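Local coordinates for N6 adenine specific DNA methylase (Encephalitozoon cuniculi, PDB 3Q87), which forms the catalytic subunit of the Mtq2-Trm112 complex, which uses S-adenosylmethionine to methylate the translation termination factor eRF1, at residues G21-T32 with L41-D51; F84-D93 with Y101-R109. All coordinates share one frame; numbering follows the deposited sequence.

Contact 1 of 2, residues G21-T32 with L41-D51; sequences GLEMKIVLDLGT and LRKRNTVVSTD. With SAM (S-adenosylmethionine), chain D.
The guanidinium of Arg44 lies with one face under Leu22 O, which sits 3.3 Å above its plane, while at the edge Glu23 OE2 falls in that plane. The salt bridge runs from Arg44 NH2 to Glu23 OE1 (3.2 Å), with carboxylate and guanidinium turned 60° apart. The other flat group, the amide of Asn45, works as a two-sided clamp. Its OD1 takes Lys25 N on a lone pair at 2.9 Å; its ND2 reaches Leu41 O in the amide plane and Leu22 O from above that carbonyl's plane. From there strands 26-30 and 46-51 run parallel, zipped by bonds such as Val27 N to Thr46 O (2.8 Å), with Val27 CG1 against Leu41 CD1 on one face and Leu28 CD1 against Val48 on the other. Thr32 N ends the ladder on Thr50 O (2.9 Å). With CG anti to the backbone N (chi1 -152°), Asp51 grips both ribose hydroxyls of S-adenosylmethionine, OD1 bonded to O3' (2.7 Å) and OD2 to O2' (2.6 Å), and Gly31 O holds the ligand's amino N at 2.7 Å. This is the Rossmann-like beta-alpha-beta of class I methyltransferases, its carboxylate paired with the ribose diol and its carbonyl with the amino group.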
loop_
_atom_site.group_PDB
_atom_site.type_symbol
_atom_site.label_atom_id
_atom_site.label_comp_id
_atom_site.label_asym_id
_atom_site.label_seq_id
_atom_site.Cartn_x
_atom_site.Cartn_y
_atom_site.Cartn_z
ATOM N N GLY B 21 -2.425 -16.874 -8.926
ATOM C CA GLY B 21 -3.274 -16.132 -9.836
ATOM C C GLY B 21 -4.119 -15.031 -9.195
ATOM O O GLY B 21 -5.299 -14.880 -9.528
ATOM N N LEU B 22 -3.522 -14.255 -8.288
ATOM C CA LEU B 22 -4.203 -13.102 -7.693
ATOM C C LEU B 22 -4.768 -12.190 -8.762
ATOM O O LEU B 22 -4.060 -11.774 -9.670
ATOM C CB LEU B 22 -3.253 -12.291 -6.810
ATOM C CG LEU B 22 -2.889 -12.895 -5.462
ATOM C CD1 LEU B 22 -2.071 -11.890 -4.657
ATOM C CD2 LEU B 22 -4.142 -13.320 -4.690
ATOM N N GLU B 23 -6.042 -11.850 -8.639
ATOM C CA GLU B 23 -6.710 -11.081 -9.676
ATOM C C GLU B 23 -7.849 -10.248 -9.103
ATOM O O GLU B 23 -8.556 -10.707 -8.210
ATOM C CB GLU B 23 -7.253 -12.051 -10.721
ATOM C CG GLU B 23 -8.224 -11.451 -11.704
ATOM C CD GLU B 23 -8.704 -12.480 -12.709
ATOM O OE1 GLU B 23 -8.921 -13.641 -12.296
ATOM O OE2 GLU B 23 -8.857 -12.129 -13.899
ATOM N N MET B 24 -8.016 -9.027 -9.608
ATOM C CA MET B 24 -9.119 -8.167 -9.192
ATOM C C MET B 24 -9.082 -7.823 -7.706
ATOM O O MET B 24 -10.125 -7.657 -7.082
ATOM C CB MET B 24 -10.463 -8.830 -9.498
ATOM C CG MET B 24 -10.768 -8.976 -10.974
ATOM S SD MET B 24 -10.499 -7.439 -11.858
ATOM C CE MET B 24 -9.032 -7.869 -12.796
ATOM N N LYS B 25 -7.893 -7.720 -7.132
ATOM C CA LYS B 25 -7.786 -7.333 -5.735
ATOM C C LYS B 25 -7.190 -5.944 -5.587
ATOM O O LYS B 25 -6.638 -5.388 -6.543
ATOM C CB LYS B 25 -6.953 -8.348 -4.966
ATOM C CG LYS B 25 -7.496 -9.777 -5.052
ATOM C CD LYS B 25 -8.866 -9.883 -4.407
ATOM C CE LYS B 25 -9.420 -11.292 -4.496
ATOM N NZ LYS B 25 -10.022 -11.536 -5.841
ATOM N N ILE B 26 -7.322 -5.375 -4.393
ATOM C CA ILE B 26 -6.500 -4.232 -4.017
ATOM C C ILE B 26 -5.356 -4.803 -3.188
ATOM O O ILE B 26 -5.581 -5.389 -2.145
ATOM C CB ILE B 26 -7.280 -3.168 -3.212
ATOM C CG1 ILE B 26 -8.393 -2.557 -4.064
ATOM C CG2 ILE B 26 -6.339 -2.044 -2.754
ATOM C CD1 ILE B 26 -9.278 -1.561 -3.271
ATOM N N VAL B 27 -4.132 -4.673 -3.689
ATOM C CA VAL B 27 -2.994 -5.357 -3.083
ATOM C C VAL B 27 -1.979 -4.347 -2.603
ATOM O O VAL B 27 -1.640 -3.386 -3.307
ATOM C CB VAL B 27 -2.278 -6.295 -4.087
ATOM C CG1 VAL B 27 -1.102 -7.024 -3.414
ATOM C CG2 VAL B 27 -3.259 -7.286 -4.671
ATOM N N LEU B 28 -1.503 -4.558 -1.388
ATOM C CA LEU B 28 -0.457 -3.715 -0.846
ATOM C C LEU B 28 0.857 -4.455 -1.010
ATOM O O LEU B 28 1.036 -5.518 -0.409
ATOM C CB LEU B 28 -0.712 -3.444 0.635
ATOM C CG LEU B 28 0.246 -2.453 1.304
ATOM C CD1 LEU B 28 -0.076 -1.017 0.899
ATOM C CD2 LEU B 28 0.189 -2.594 2.823
ATOM N N ASP B 29 1.747 -3.913 -1.842
ATOM C CA ASP B 29 3.108 -4.442 -1.975
ATOM C C ASP B 29 3.963 -3.723 -0.934
ATOM O O ASP B 29 4.450 -2.616 -1.163
ATOM C CB ASP B 29 3.659 -4.183 -3.385
ATOM C CG ASP B 29 5.120 -4.620 -3.550
ATOM O OD1 ASP B 29 5.657 -5.327 -2.657
ATOM O OD2 ASP B 29 5.735 -4.258 -4.586
ATOM N N LEU B 30 4.115 -4.350 0.222
ATOM C CA LEU B 30 4.811 -3.755 1.352
ATOM C C LEU B 30 6.314 -4.006 1.222
ATOM O O LEU B 30 6.721 -5.137 0.994
ATOM C CB LEU B 30 4.276 -4.402 2.631
ATOM C CG LEU B 30 4.713 -3.881 3.994
ATOM C CD1 LEU B 30 4.331 -2.435 4.139
ATOM C CD2 LEU B 30 4.058 -4.714 5.100
ATOM N N GLY B 31 7.136 -2.971 1.387
ATOM C CA GLY B 31 8.565 -3.102 1.137
ATOM C C GLY B 31 8.795 -3.326 -0.358
ATOM O O GLY B 31 9.492 -4.246 -0.781
ATOM N N THR B 32 8.204 -2.454 -1.163
ATOM C CA THR B 32 8.202 -2.613 -2.602
ATOM C C THR B 32 9.585 -2.448 -3.188
ATOM O O THR B 32 9.858 -2.961 -4.269
ATOM C CB THR B 32 7.259 -1.587 -3.283
ATOM O OG1 THR B 32 7.274 -1.785 -4.694
ATOM C CG2 THR B 32 7.687 -0.170 -2.968
ATOM N N LEU B 41 2.244 -7.669 -10.167
ATOM C CA LEU B 41 0.933 -7.537 -9.529
ATOM C C LEU B 41 -0.022 -6.594 -10.252
ATOM O O LEU B 41 -1.223 -6.813 -10.263
ATOM C CB LEU B 41 1.096 -7.040 -8.090
ATOM C CG LEU B 41 1.692 -8.034 -7.098
ATOM C CD1 LEU B 41 1.904 -7.389 -5.749
ATOM C CD2 LEU B 41 0.786 -9.238 -6.976
ATOM N N ARG B 42 0.503 -5.523 -10.833
ATOM C CA ARG B 42 -0.385 -4.508 -11.386
ATOM C C ARG B 42 -1.058 -4.947 -12.672
ATOM O O ARG B 42 -1.986 -4.298 -13.146
ATOM C CB ARG B 42 0.333 -3.176 -11.578
ATOM C CG ARG B 42 1.398 -3.155 -12.650
ATOM C CD ARG B 42 2.071 -1.782 -12.640
ATOM N NE ARG B 42 3.144 -1.677 -13.621
ATOM C CZ ARG B 42 2.950 -1.390 -14.903
ATOM N NH1 ARG B 42 1.720 -1.182 -15.357
ATOM N NH2 ARG B 42 3.985 -1.317 -15.732
ATOM N N LYS B 43 -0.601 -6.060 -13.226
ATOM C CA LYS B 43 -1.199 -6.571 -14.446
ATOM C C LYS B 43 -2.627 -7.053 -14.206
ATOM O O LYS B 43 -3.466 -6.955 -15.089
ATOM C CB LYS B 43 -0.322 -7.671 -15.052
ATOM C CG LYS B 43 1.039 -7.143 -15.531
ATOM C CD LYS B 43 1.914 -8.224 -16.155
ATOM C CE LYS B 43 2.302 -9.273 -15.132
ATOM N NZ LYS B 43 3.126 -10.360 -15.740
ATOM N N ARG B 44 -2.908 -7.539 -12.998
ATOM C CA ARG B 44 -4.215 -8.104 -12.700
ATOM C C ARG B 44 -4.908 -7.457 -11.503
ATOM O O ARG B 44 -6.047 -7.809 -11.176
ATOM C CB ARG B 44 -4.090 -9.606 -12.460
ATOM C CG ARG B 44 -3.324 -10.348 -13.559
ATOM C CD ARG B 44 -3.142 -11.804 -13.166
ATOM N NE ARG B 44 -4.428 -12.488 -13.215
ATOM C CZ ARG B 44 -4.649 -13.702 -12.739
ATOM N NH1 ARG B 44 -3.661 -14.382 -12.175
ATOM N NH2 ARG B 44 -5.858 -14.235 -12.834
ATOM N N ASN B 45 -4.225 -6.522 -10.849
ATOM C CA ASN B 45 -4.738 -5.940 -9.614
ATOM C C ASN B 45 -4.478 -4.450 -9.531
ATOM O O ASN B 45 -3.702 -3.901 -10.312
ATOM C CB ASN B 45 -4.106 -6.620 -8.389
ATOM C CG ASN B 45 -4.267 -8.130 -8.404
ATOM O OD1 ASN B 45 -5.282 -8.665 -7.941
ATOM N ND2 ASN B 45 -3.244 -8.830 -8.904
ATOM N N THR B 46 -5.136 -3.791 -8.577
ATOM C CA THR B 46 -4.760 -2.431 -8.221
ATOM C C THR B 46 -3.800 -2.475 -7.041
ATOM O O THR B 46 -4.103 -3.052 -5.998
ATOM C CB THR B 46 -5.965 -1.558 -7.889
ATOM O OG1 THR B 46 -6.845 -1.529 -9.021
ATOM C CG2 THR B 46 -5.491 -0.128 -7.578
ATOM N N VAL B 47 -2.629 -1.878 -7.224
ATOM C CA VAL B 47 -1.548 -2.030 -6.257
ATOM C C VAL B 47 -1.167 -0.703 -5.620
ATOM O O VAL B 47 -0.987 0.291 -6.310
ATOM C CB VAL B 47 -0.280 -2.614 -6.926
ATOM C CG1 VAL B 47 0.825 -2.842 -5.881
ATOM C CG2 VAL B 47 -0.609 -3.914 -7.692
ATOM N N VAL B 48 -1.057 -0.700 -4.298
ATOM C CA VAL B 48 -0.411 0.378 -3.583
ATOM C C VAL B 48 0.951 -0.140 -3.146
ATOM O O VAL B 48 1.045 -1.209 -2.587
ATOM C CB VAL B 48 -1.231 0.819 -2.357
ATOM C CG1 VAL B 48 -0.520 1.978 -1.629
ATOM C CG2 VAL B 48 -2.614 1.247 -2.817
ATOM N N SER B 49 2.009 0.611 -3.430
ATOM C CA SER B 49 3.354 0.145 -3.117
ATOM C C SER B 49 4.035 1.056 -2.105
ATOM O O SER B 49 4.078 2.279 -2.291
ATOM C CB SER B 49 4.168 0.052 -4.404
ATOM O OG SER B 49 3.416 -0.627 -5.391
ATOM N N THR B 50 4.545 0.465 -1.024
ATOM C CA THR B 50 5.110 1.252 0.071
ATOM C C THR B 50 6.500 0.783 0.451
ATOM O O THR B 50 6.829 -0.383 0.281
ATOM C CB THR B 50 4.232 1.213 1.352
ATOM O OG1 THR B 50 4.417 -0.041 2.017
ATOM C CG2 THR B 50 2.751 1.406 1.019
ATOM N N ASP B 51 7.317 1.705 0.956
ATOM C CA ASP B 51 8.647 1.365 1.453
ATOM C C ASP B 51 9.106 2.448 2.421
ATOM O O ASP B 51 8.654 3.592 2.359
ATOM C CB ASP B 51 9.662 1.231 0.299
ATOM C CG ASP B 51 10.801 0.277 0.633
ATOM O OD1 ASP B 51 10.868 -0.807 0.030
ATOM O OD2 ASP B 51 11.609 0.598 1.524
HETATM N N SAM D . 10.048 -6.261 -2.495
HETATM C CA SAM D . 11.492 -6.230 -2.760
HETATM C C SAM D . 11.927 -7.591 -3.325
HETATM O O SAM D . 12.949 -7.718 -4.001
HETATM O OXT SAM D . 11.262 -8.603 -3.119
HETATM C CB SAM D . 12.363 -5.772 -1.558
HETATM C CG SAM D . 12.533 -6.652 -0.294
HETATM S SD SAM D . 13.782 -6.130 0.963
HETATM C CE SAM D . 14.338 -7.704 1.649
HETATM C "C5'" SAM D . 12.771 -5.511 2.332
HETATM C "C4'" SAM D . 12.218 -4.144 1.962
HETATM O "O4'" SAM D . 11.466 -3.626 3.047
HETATM C "C3'" SAM D . 13.306 -3.130 1.644
HETATM O "O3'" SAM D . 12.966 -2.477 0.441
HETATM C "C2'" SAM D . 13.260 -2.145 2.795
HETATM O "O2'" SAM D . 13.567 -0.819 2.431
HETATM C "C1'" SAM D . 11.815 -2.267 3.223
HETATM N N9 SAM D . 11.595 -1.964 4.629
HETATM C C8 SAM D . 12.442 -2.131 5.701
HETATM N N7 SAM D . 11.784 -1.721 6.808
HETATM C C5 SAM D . 10.533 -1.310 6.440
HETATM C C6 SAM D . 9.448 -0.813 7.139
HETATM N N6 SAM D . 9.527 -0.660 8.457
HETATM N N1 SAM D . 8.284 -0.480 6.465
HETATM C C2 SAM D . 8.181 -0.639 5.093
HETATM N N3 SAM D . 9.268 -1.139 4.402
HETATM C C4 SAM D . 10.409 -1.459 5.067
#

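Contact 2 of 2, residues F84-D93 with Y101-R109. With SAM (S-adenosylmethionine), chain D.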
loop_
_atom_site.group_PDB
_atom_site.type_symbol
_atom_site.label_atom_id
_atom_site.label_comp_id
_atom_site.label_asym_id
_atom_site.label_seq_id
_atom_site.Cartn_x
_atom_site.Cartn_y
_atom_site.Cartn_z
ATOM N N PHE B 84 4.646 -9.182 1.269
ATOM C CA PHE B 84 5.771 -8.618 2.012
ATOM C C PHE B 84 7.005 -9.511 1.964
ATOM O O PHE B 84 7.032 -10.570 2.576
ATOM C CB PHE B 84 5.358 -8.410 3.472
ATOM C CG PHE B 84 6.312 -7.565 4.273
ATOM C CD1 PHE B 84 7.224 -6.730 3.651
ATOM C CD2 PHE B 84 6.260 -7.577 5.665
ATOM C CE1 PHE B 84 8.079 -5.939 4.398
ATOM C CE2 PHE B 84 7.106 -6.780 6.416
ATOM C CZ PHE B 84 8.015 -5.967 5.791
ATOM N N ASN B 85 8.025 -9.081 1.230
ATOM C CA ASN B 85 9.357 -9.639 1.413
ATOM C C ASN B 85 10.056 -8.726 2.412
ATOM O O ASN B 85 10.465 -7.629 2.063
ATOM C CB ASN B 85 10.108 -9.714 0.087
ATOM C CG ASN B 85 11.474 -10.382 0.218
ATOM O OD1 ASN B 85 11.838 -10.875 1.284
ATOM N ND2 ASN B 85 12.235 -10.387 -0.863
ATOM N N PRO B 86 10.152 -9.161 3.681
ATOM C CA PRO B 86 10.567 -8.257 4.760
ATOM C C PRO B 86 12.081 -8.217 4.960
ATOM O O PRO B 86 12.778 -9.086 4.428
ATOM C CB PRO B 86 9.902 -8.882 5.986
ATOM C CG PRO B 86 9.944 -10.360 5.699
ATOM C CD PRO B 86 9.863 -10.516 4.184
ATOM N N PRO B 87 12.588 -7.214 5.703
ATOM C CA PRO B 87 13.995 -7.237 6.139
ATOM C C PRO B 87 14.142 -8.408 7.091
ATOM O O PRO B 87 13.564 -8.371 8.167
ATOM C CB PRO B 87 14.155 -5.955 6.960
ATOM C CG PRO B 87 12.854 -5.232 6.890
ATOM C CD PRO B 87 11.818 -6.104 6.292
ATOM N N TYR B 88 14.887 -9.432 6.711
ATOM C CA TYR B 88 14.858 -10.667 7.461
ATOM C C TYR B 88 16.242 -11.104 7.969
ATOM O O TYR B 88 16.384 -12.187 8.528
ATOM C CB TYR B 88 14.218 -11.770 6.607
ATOM C CG TYR B 88 14.924 -12.051 5.288
ATOM C CD1 TYR B 88 16.234 -12.519 5.266
ATOM C CD2 TYR B 88 14.264 -11.887 4.066
ATOM C CE1 TYR B 88 16.882 -12.791 4.071
ATOM C CE2 TYR B 88 14.900 -12.156 2.858
ATOM C CZ TYR B 88 16.211 -12.605 2.871
ATOM O OH TYR B 88 16.857 -12.876 1.690
ATOM N N VAL B 89 17.251 -10.263 7.786
ATOM C CA VAL B 89 18.629 -10.654 8.084
ATOM C C VAL B 89 18.951 -10.500 9.569
ATOM O O VAL B 89 18.870 -9.400 10.114
ATOM C CB VAL B 89 19.647 -9.850 7.260
ATOM C CG1 VAL B 89 21.083 -10.258 7.647
ATOM C CG2 VAL B 89 19.403 -10.041 5.765
ATOM N N PRO B 90 19.321 -11.614 10.226
ATOM C CA PRO B 90 19.539 -11.646 11.676
ATOM C C PRO B 90 20.727 -10.813 12.111
ATOM O O PRO B 90 21.693 -10.700 11.365
ATOM C CB PRO B 90 19.831 -13.131 11.958
ATOM C CG PRO B 90 19.357 -13.870 10.750
ATOM C CD PRO B 90 19.551 -12.931 9.607
ATOM N N ASP B 91 20.631 -10.224 13.302
ATOM C CA ASP B 91 21.768 -9.595 13.976
ATOM C C ASP B 91 22.291 -8.316 13.337
ATOM O O ASP B 91 23.408 -7.877 13.619
ATOM C CB ASP B 91 22.900 -10.606 14.173
ATOM C CG ASP B 91 22.497 -11.728 15.096
ATOM O OD1 ASP B 91 21.694 -11.461 16.017
ATOM O OD2 ASP B 91 22.959 -12.870 14.895
ATOM N N THR B 92 21.485 -7.714 12.477
ATOM C CA THR B 92 21.768 -6.357 12.054
ATOM C C THR B 92 20.473 -5.563 12.050
ATOM O O THR B 92 19.390 -6.123 11.858
ATOM C CB THR B 92 22.457 -6.290 10.676
ATOM O OG1 THR B 92 22.528 -4.926 10.244
ATOM C CG2 THR B 92 21.705 -7.108 9.645
ATOM N N ASP B 93 20.607 -4.266 12.302
ATOM C CA ASP B 93 19.498 -3.328 12.266
ATOM C C ASP B 93 19.680 -2.368 11.102
ATOM O O ASP B 93 19.219 -1.227 11.143
ATOM C CB ASP B 93 19.417 -2.555 13.587
ATOM C CG ASP B 93 18.949 -3.428 14.743
ATOM O OD1 ASP B 93 17.769 -3.854 14.733
ATOM O OD2 ASP B 93 19.760 -3.690 15.659
ATOM N N TYR B 101 17.225 -9.204 16.180
ATOM C CA TYR B 101 17.252 -10.488 16.863
ATOM C C TYR B 101 16.463 -11.551 16.096
ATOM O O TYR B 101 15.262 -11.404 15.856
ATOM C CB TYR B 101 16.747 -10.314 18.299
ATOM C CG TYR B 101 16.578 -11.593 19.072
ATOM C CD1 TYR B 101 15.328 -11.969 19.550
ATOM C CD2 TYR B 101 17.665 -12.425 19.335
ATOM C CE1 TYR B 101 15.162 -13.140 20.268
ATOM C CE2 TYR B 101 17.507 -13.593 20.051
ATOM C CZ TYR B 101 16.251 -13.946 20.512
ATOM O OH TYR B 101 16.073 -15.111 21.215
ATOM N N LEU B 102 17.158 -12.614 15.699
ATOM C CA LEU B 102 16.551 -13.690 14.922
ATOM C C LEU B 102 16.152 -13.250 13.507
ATOM O O LEU B 102 15.526 -14.014 12.771
ATOM C CB LEU B 102 15.327 -14.262 15.650
ATOM C CG LEU B 102 15.386 -15.598 16.413
ATOM C CD1 LEU B 102 16.376 -16.573 15.789
ATOM C CD2 LEU B 102 15.694 -15.396 17.873
ATOM N N GLY B 103 16.518 -12.026 13.133
ATOM C CA GLY B 103 16.056 -11.423 11.889
ATOM C C GLY B 103 14.552 -11.199 11.885
ATOM O O GLY B 103 13.938 -11.018 10.819
ATOM N N ARG B 104 13.963 -11.183 13.081
ATOM C CA ARG B 104 12.509 -11.274 13.256
ATOM C C ARG B 104 11.810 -10.005 13.737
ATOM O O ARG B 104 10.577 -9.953 13.819
ATOM C CB ARG B 104 12.181 -12.401 14.235
ATOM C CG ARG B 104 12.164 -13.770 13.604
ATOM C CD ARG B 104 10.756 -14.136 13.220
ATOM N NE ARG B 104 9.894 -14.036 14.393
ATOM C CZ ARG B 104 9.794 -14.977 15.328
ATOM N NH1 ARG B 104 10.491 -16.102 15.225
ATOM N NH2 ARG B 104 8.992 -14.794 16.364
ATOM N N GLU B 105 12.577 -8.976 14.050
ATOM C CA GLU B 105 11.991 -7.784 14.647
ATOM C C GLU B 105 10.951 -7.074 13.772
ATOM O O GLU B 105 9.924 -6.624 14.281
ATOM C CB GLU B 105 13.083 -6.824 15.132
ATOM C CG GLU B 105 13.938 -7.456 16.242
ATOM C CD GLU B 105 14.846 -6.466 16.956
ATOM O OE1 GLU B 105 14.514 -5.260 16.992
ATOM O OE2 GLU B 105 15.892 -6.895 17.493
ATOM N N VAL B 106 11.206 -6.965 12.470
ATOM C CA VAL B 106 10.230 -6.306 11.598
ATOM C C VAL B 106 9.084 -7.267 11.300
ATOM O O VAL B 106 7.912 -6.885 11.324
ATOM C CB VAL B 106 10.861 -5.761 10.287
ATOM C CG1 VAL B 106 9.821 -4.971 9.480
ATOM C CG2 VAL B 106 12.039 -4.864 10.601
ATOM N N ILE B 107 9.428 -8.523 11.034
ATOM C CA ILE B 107 8.422 -9.548 10.806
ATOM C C ILE B 107 7.402 -9.574 11.944
ATOM O O ILE B 107 6.191 -9.594 11.709
ATOM C CB ILE B 107 9.073 -10.941 10.677
ATOM C CG1 ILE B 107 9.805 -11.052 9.345
ATOM C CG2 ILE B 107 8.018 -12.059 10.835
ATOM C CD1 ILE B 107 10.916 -12.106 9.338
ATOM N N ASP B 108 7.908 -9.571 13.174
ATOM C CA ASP B 108 7.076 -9.657 14.368
ATOM C C ASP B 108 6.214 -8.411 14.511
ATOM O O ASP B 108 5.053 -8.497 14.906
ATOM C CB ASP B 108 7.943 -9.842 15.624
ATOM C CG ASP B 108 8.500 -11.252 15.753
ATOM O OD1 ASP B 108 8.087 -12.128 14.959
ATOM O OD2 ASP B 108 9.341 -11.491 16.658
ATOM N N ARG B 109 6.779 -7.250 14.190
ATOM C CA ARG B 109 5.995 -6.021 14.198
ATOM C C ARG B 109 4.875 -6.076 13.168
ATOM O O ARG B 109 3.747 -5.636 13.427
ATOM C CB ARG B 109 6.885 -4.798 13.960
ATOM C CG ARG B 109 7.600 -4.340 15.209
ATOM C CD ARG B 109 8.546 -3.173 14.972
ATOM N NE ARG B 109 7.923 -2.049 14.274
ATOM C CZ ARG B 109 8.448 -1.470 13.196
ATOM N NH1 ARG B 109 9.610 -1.903 12.717
ATOM N NH2 ARG B 109 7.837 -0.447 12.611
HETATM N N SAM D . 10.048 -6.261 -2.495
HETATM C CA SAM D . 11.492 -6.230 -2.760
HETATM C C SAM D . 11.927 -7.591 -3.325
HETATM O O SAM D . 12.949 -7.718 -4.001
HETATM O OXT SAM D . 11.262 -8.603 -3.119
HETATM C CB SAM D . 12.363 -5.772 -1.558
HETATM C CG SAM D . 12.533 -6.652 -0.294
HETATM S SD SAM D . 13.782 -6.130 0.963
HETATM C CE SAM D . 14.338 -7.704 1.649
HETATM C "C5'" SAM D . 12.771 -5.511 2.332
HETATM C "C4'" SAM D . 12.218 -4.144 1.962
HETATM O "O4'" SAM D . 11.466 -3.626 3.047
HETATM C "C3'" SAM D . 13.306 -3.130 1.644
HETATM O "O3'" SAM D . 12.966 -2.477 0.441
HETATM C "C2'" SAM D . 13.260 -2.145 2.795
HETATM O "O2'" SAM D . 13.567 -0.819 2.431
HETATM C "C1'" SAM D . 11.815 -2.267 3.223
HETATM N N9 SAM D . 11.595 -1.964 4.629
HETATM C C8 SAM D . 12.442 -2.131 5.701
HETATM N N7 SAM D . 11.784 -1.721 6.808
HETATM C C5 SAM D . 10.533 -1.310 6.440
HETATM C C6 SAM D . 9.448 -0.813 7.139
HETATM N N6 SAM D . 9.527 -0.660 8.457
HETATM N N1 SAM D . 8.284 -0.480 6.465
HETATM C C2 SAM D . 8.181 -0.639 5.093
HETATM N N3 SAM D . 9.268 -1.139 4.402
HETATM C C4 SAM D . 10.409 -1.459 5.067
HETATM O O HOH W 1 12.403 -8.881 10.574
HETATM O O HOH W 2 19.844 -13.119 16.376
#
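Apolar contacts join Pro86 and Pro87 to the first turn of helix 105-113. Pro87 CG meets Val106 CG2 at 3.8 Å, the two side chains crossing at about a right angle, and Val106 CG1 comes to the edge of the Phe84 ring, near its plane. The next residue, Ile107, lays CG1 on Pro86 CG (3.7 Å); CG1 lies anti to the carbonyl carbon (chi1 -72°), and CD1 extends from it toward Tyr88 CB.

Between backbones, Gly103 fits closely against the loop. Its CA approaches Tyr88 O at 3.5 Å, and the CH...O contact is returned from Tyr88 CA to Gly103 O, so the two backbones lie directly against each other at Gly103.

Water carries the polar links. One molecule donates to Pro87 O (2.7 Å) and Gly103 O and accepts from Ile107 N, joining loop and helix start; a second donates to Asp91 OD1 and accepts from Leu102 N. Among charged groups, Asp93 OD1 and Glu105 OE1 are like charges 4.2 Å apart, while Glu105 OE2 takes Tyr101 N within its own segment.

Toward the cofactor, Asn85 ND2 donates to SAM OXT (3.0 Å), and Pro87 CG lies 3.3 Å from SAM C8. Asn85-Pro86-Pro87-Tyr88 is the NPPY motif of this methyltransferase family. The loop therefore meets the helix through proline rings and a shared water, while Asn85 is turned to the ligand carboxylate and Pro86 O lies 3.5 Å from the methyl carbon CE of SAM.

Contact 1 closes before contact 2 opens along the chain, and their centres lie 22 Å apart, on opposite sides of the chain's centre. They share the central sheet: strand 26-30 of contact 1 is flanked by 46-51 and by 81-84, and contact 2 grows from the end of 81-84 and leads into helix 105-113. The two meet where Leu30 O packs against Phe84 CD1 at 3.1 Å, and both touch S-adenosylmethionine. The cofactor thus sits over the C-terminal ends of neighbouring parallel strands, with Asp69 and Leu70 completing its polar grip, while the chain of Putative uncharacterized protein ECU08_1170 packs on contact 1 and not on contact 2.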